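Local coordinates for 2,3-dihydroxybenzoate-AMP ligase (Mycobacterium smegmatis, PDB 5KEI), which belongs to the ANL superfamily of AMP-binding enzymes, with a large AMP-binding domain followed by a smaller C-terminal domain, at residues A487-L490 / G496-I499; E514-L519 / S528-L533. All coordinates share one frame; numbering follows the deposited sequence.

Overall arrangement
Both contacts belong to the small C-terminal domain, and together they show how a three-stranded sheet is built and then covered. Interaction 1 pairs strand 482-492 with strand 498-505 as an antiparallel hairpin; interaction 2 lays helix 512-521, which follows in the chain, against the approach to strand 532-535, the parallel neighbour of 498-505. Their centres lie about 13 Å apart. They meet where D531 OD2 sits 2.7 Å from I499 N, a probable hydrogen bond, and where P530 CA packs 3.5 Å from I499 CG2. The middle strand thus serves both contacts, which lie on the same side of the chain's centre, 33 and 31 Å from it respectively.

Interaction 1: residues A487-L490 / G496-I499; sequences AVAL and GEKI
L490 and K498 face each other near the turn of a beta hairpin, and the pairing can be followed from the turn inward. G496 brings the chain out of the turn with a positive phi of 87°, a region of backbone conformation that glycine readily occupies. At E497 the chain turns a corner; the CA of this residue leans on L490 O, a CA-H...O contact of 3.1 Å. Its side chain has CG anti to the carbonyl carbon (chi1 -65°) and runs on extended, which brings the carboxylate over the methyl group of A489, with CD 3.8 Å from A489 CB. The polar end is held by V461 on the adjoining strand 459-462, whose backbone N bonds to OE2.

K498 forms the hydrogen-bonded pair with L490. K498 N donates to L490 O at 2.7 Å, while L490 N returns a bond to K498 O at 3.0 Å. CG of the lysine stands between its backbone N and carbonyl carbon (chi1 56°), and from there the extended chain passes obliquely across the leucine. CG touches L490 CB at 3.8 Å and CE lies 3.9 Å from L490 CD1, so the aliphatic stem of the lysine does the packing.

I499 pairs with A489 at a non-hydrogen-bonded position, their side chains on the face away from L490 and K498. I499 CA is 3.5 Å from V488 O, and I460 lies against both A489 and I499. Alternation of the two pair types marks antiparallel pairing; joined by a short turn, the two successive strands make a beta hairpin, here in the C-terminal domain of an AMP-binding enzyme.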
loop_
_atom_site.group_PDB
_atom_site.type_symbol
_atom_site.label_atom_id
_atom_site.label_comp_id
_atom_site.label_asym_id
_atom_site.label_seq_id
_atom_site.Cartn_x
_atom_site.Cartn_y
_atom_site.Cartn_z
ATOM N N ALA A 487 21.740 12.481 -7.270
ATOM C CA ALA A 487 22.997 11.848 -7.646
ATOM C C ALA A 487 23.135 11.984 -9.150
ATOM O O ALA A 487 22.287 11.520 -9.913
ATOM C CB ALA A 487 23.044 10.377 -7.214
ATOM N N VAL A 488 24.190 12.660 -9.574
ATOM C CA VAL A 488 24.349 13.001 -10.972
ATOM C C VAL A 488 25.669 12.417 -11.503
ATOM O O VAL A 488 26.641 12.249 -10.752
ATOM C CB VAL A 488 24.297 14.535 -11.155
ATOM C CG1 VAL A 488 24.193 14.884 -12.593
ATOM C CG2 VAL A 488 23.088 15.114 -10.410
ATOM N N ALA A 489 25.681 12.086 -12.790
ATOM C CA ALA A 489 26.856 11.541 -13.454
ATOM C C ALA A 489 27.649 12.645 -14.136
ATOM O O ALA A 489 27.101 13.425 -14.917
ATOM C CB ALA A 489 26.450 10.475 -14.475
ATOM N N LEU A 490 28.938 12.712 -13.821
ATOM C CA LEU A 490 29.856 13.617 -14.502
ATOM C C LEU A 490 30.948 12.818 -15.194
ATOM O O LEU A 490 31.456 11.852 -14.620
ATOM C CB LEU A 490 30.464 14.593 -13.511
ATOM C CG LEU A 490 29.428 15.492 -12.851
ATOM C CD1 LEU A 490 30.081 16.203 -11.694
ATOM C CD2 LEU A 490 28.851 16.475 -13.850
ATOM N N GLY A 496 35.254 7.044 -15.636
ATOM C CA GLY A 496 34.270 7.049 -16.701
ATOM C C GLY A 496 33.191 8.050 -16.343
ATOM O O GLY A 496 32.996 9.048 -17.029
ATOM N N GLU A 497 32.488 7.784 -15.248
ATOM C CA GLU A 497 31.548 8.753 -14.700
ATOM C C GLU A 497 31.763 8.822 -13.207
ATOM O O GLU A 497 31.876 7.783 -12.550
ATOM C CB GLU A 497 30.087 8.380 -15.001
ATOM C CG GLU A 497 29.719 8.414 -16.461
ATOM C CD GLU A 497 28.258 8.049 -16.715
ATOM O OE1 GLU A 497 27.684 8.579 -17.692
ATOM O OE2 GLU A 497 27.685 7.234 -15.954
ATOM N N LYS A 498 31.831 10.030 -12.661
ATOM C CA LYS A 498 31.874 10.150 -11.215
ATOM C C LYS A 498 30.496 10.540 -10.687
ATOM O O LYS A 498 29.642 11.052 -11.432
ATOM C CB LYS A 498 32.933 11.161 -10.765
ATOM C CG LYS A 498 32.799 12.539 -11.359
ATOM C CD LYS A 498 33.792 13.484 -10.697
ATOM C CE LYS A 498 33.746 14.866 -11.329
ATOM N NZ LYS A 498 34.725 15.807 -10.707
ATOM N N ILE A 499 30.293 10.284 -9.398
ATOM C CA ILE A 499 29.029 10.572 -8.740
ATOM C C ILE A 499 29.028 11.942 -8.020
ATOM O O ILE A 499 29.703 12.133 -7.010
ATOM C CB ILE A 499 28.682 9.458 -7.729
ATOM C CG1 ILE A 499 28.493 8.107 -8.443
ATOM C CG2 ILE A 499 27.432 9.826 -6.964
ATOM C CD1 ILE A 499 28.364 6.916 -7.488
#

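Interaction 2: residues E514-L519 / S528-L533; sequences ELHAHL and SRPDAL
A beta-alpha-beta unit, in which helix 512-521 links strand 498-505 to strand 532-535, brings the helix against the segment leading into the second strand. H516 supplies the polar bond of this contact, and R529 packs its aliphatic part on the ring. The histidine ring points its NE2 at P530 O, donating a hydrogen bond of 2.8 Å that lies close to the ring plane; the bond fixes the ring's rotation and shows that NE2 carries a proton. One face of the same ring receives R529 CB, a CH-pi contact 3.8 Å from the centroid. From there the arginine chain continues extended past ND1, and its guanidinium stands nearly perpendicular to the ring, 86° between planes, with NH2 bound to V524 O.

On the apolar side, L519 CD1 reaches the CD corner of the P530 ring, 3.6 Å away. L515 crosses L533 at about a right angle, the two CD1 methyls (L515 and L533) 3.5 Å apart. L472 and L476 of helix 469-477 also touch L519, carrying the packing into the domain interior. The whole belongs to a beta-alpha-beta crossover, with helix 512-521 packed on the lead-in to the strand that runs parallel to 498-505.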
loop_
_atom_site.group_PDB
_atom_site.type_symbol
_atom_site.label_atom_id
_atom_site.label_comp_id
_atom_site.label_asym_id
_atom_site.label_seq_id
_atom_site.Cartn_x
_atom_site.Cartn_y
_atom_site.Cartn_z
ATOM N N GLU A 514 31.021 13.288 6.337
ATOM C CA GLU A 514 29.905 12.958 7.211
ATOM C C GLU A 514 28.835 12.173 6.441
ATOM O O GLU A 514 28.390 11.117 6.895
ATOM C CB GLU A 514 29.335 14.227 7.850
ATOM C CG GLU A 514 30.293 14.854 8.883
ATOM C CD GLU A 514 30.180 16.375 8.997
ATOM O OE1 GLU A 514 29.073 16.926 8.785
ATOM O OE2 GLU A 514 31.209 17.020 9.301
ATOM N N LEU A 515 28.455 12.658 5.265
ATOM C CA LEU A 515 27.534 11.921 4.403
ATOM C C LEU A 515 28.064 10.525 4.078
ATOM O O LEU A 515 27.299 9.562 4.050
ATOM C CB LEU A 515 27.260 12.699 3.115
ATOM C CG LEU A 515 26.283 13.867 3.296
ATOM C CD1 LEU A 515 26.031 14.624 2.000
ATOM C CD2 LEU A 515 24.972 13.365 3.869
ATOM N N HIS A 516 29.370 10.416 3.833
ATOM C CA HIS A 516 30.010 9.111 3.614
ATOM C C HIS A 516 29.850 8.187 4.829
ATOM O O HIS A 516 29.540 7.009 4.690
ATOM C CB HIS A 516 31.502 9.283 3.287
ATOM C CG HIS A 516 31.801 9.396 1.824
ATOM N ND1 HIS A 516 32.615 8.500 1.157
ATOM C CD2 HIS A 516 31.400 10.295 0.894
ATOM C CE1 HIS A 516 32.700 8.849 -0.111
ATOM N NE2 HIS A 516 31.967 9.935 -0.301
ATOM N N ALA A 517 30.069 8.723 6.024
ATOM C CA ALA A 517 29.865 7.949 7.249
ATOM C C ALA A 517 28.412 7.459 7.369
ATOM O O ALA A 517 28.159 6.316 7.754
ATOM C CB ALA A 517 30.246 8.780 8.462
ATOM N N HIS A 518 27.465 8.334 7.034
ATOM C CA HIS A 518 26.040 7.996 7.071
ATOM C C HIS A 518 25.713 6.893 6.081
ATOM O O HIS A 518 24.912 6.001 6.374
ATOM C CB HIS A 518 25.184 9.233 6.774
ATOM C CG HIS A 518 23.714 8.953 6.693
ATOM N ND1 HIS A 518 22.883 9.007 7.793
ATOM C CD2 HIS A 518 22.926 8.618 5.641
ATOM C CE1 HIS A 518 21.648 8.719 7.421
ATOM N NE2 HIS A 518 21.648 8.478 6.121
ATOM N N LEU A 519 26.326 6.956 4.902
ATOM C CA LEU A 519 26.108 5.923 3.892
ATOM C C LEU A 519 26.660 4.557 4.298
ATOM O O LEU A 519 26.090 3.531 3.937
ATOM C CB LEU A 519 26.721 6.339 2.558
ATOM C CG LEU A 519 26.036 7.559 1.959
ATOM C CD1 LEU A 519 26.556 7.804 0.565
ATOM C CD2 LEU A 519 24.527 7.368 1.966
ATOM N N SER A 528 29.949 3.075 -4.315
ATOM C CA SER A 528 28.681 3.710 -4.639
ATOM C C SER A 528 28.469 4.986 -3.835
ATOM O O SER A 528 27.345 5.474 -3.721
ATOM C CB SER A 528 27.511 2.747 -4.397
ATOM O OG SER A 528 27.477 1.721 -5.369
ATOM N N ARG A 529 29.539 5.527 -3.268
ATOM C CA ARG A 529 29.411 6.758 -2.509
ATOM C C ARG A 529 29.781 7.928 -3.402
ATOM O O ARG A 529 30.576 7.765 -4.325
ATOM C CB ARG A 529 30.274 6.702 -1.257
ATOM C CG ARG A 529 29.915 5.550 -0.342
ATOM C CD ARG A 529 30.731 5.603 0.932
ATOM N NE ARG A 529 30.689 4.332 1.638
ATOM C CZ ARG A 529 31.659 3.892 2.427
ATOM N NH1 ARG A 529 32.747 4.631 2.608
ATOM N NH2 ARG A 529 31.541 2.716 3.028
ATOM N N PRO A 530 29.176 9.104 -3.162
ATOM C CA PRO A 530 29.422 10.238 -4.063
ATOM C C PRO A 530 30.874 10.706 -3.987
ATOM O O PRO A 530 31.428 10.726 -2.891
ATOM C CB PRO A 530 28.478 11.338 -3.543
ATOM C CG PRO A 530 27.624 10.704 -2.518
ATOM C CD PRO A 530 28.351 9.493 -2.010
ATOM N N ASP A 531 31.461 11.072 -5.121
ATOM C CA ASP A 531 32.821 11.593 -5.151
ATOM C C ASP A 531 32.855 13.073 -4.745
ATOM O O ASP A 531 33.881 13.582 -4.267
ATOM C CB ASP A 531 33.439 11.421 -6.545
ATOM C CG ASP A 531 33.359 9.991 -7.055
ATOM O OD1 ASP A 531 34.166 9.141 -6.604
ATOM O OD2 ASP A 531 32.487 9.723 -7.919
ATOM N N ALA A 532 31.736 13.767 -4.939
ATOM C CA ALA A 532 31.679 15.198 -4.639
ATOM C C ALA A 532 30.313 15.599 -4.116
ATOM O O ALA A 532 29.305 14.975 -4.433
ATOM C CB ALA A 532 32.033 16.011 -5.868
ATOM N N LEU A 533 30.286 16.645 -3.304
ATOM C CA LEU A 533 29.043 17.122 -2.716
ATOM C C LEU A 533 28.832 18.587 -3.082
ATOM O O LEU A 533 29.728 19.405 -2.888
ATOM C CB LEU A 533 29.080 16.939 -1.204
ATOM C CG LEU A 533 28.003 17.659 -0.406
ATOM C CD1 LEU A 533 26.658 16.969 -0.588
ATOM C CD2 LEU A 533 28.410 17.701 1.046
#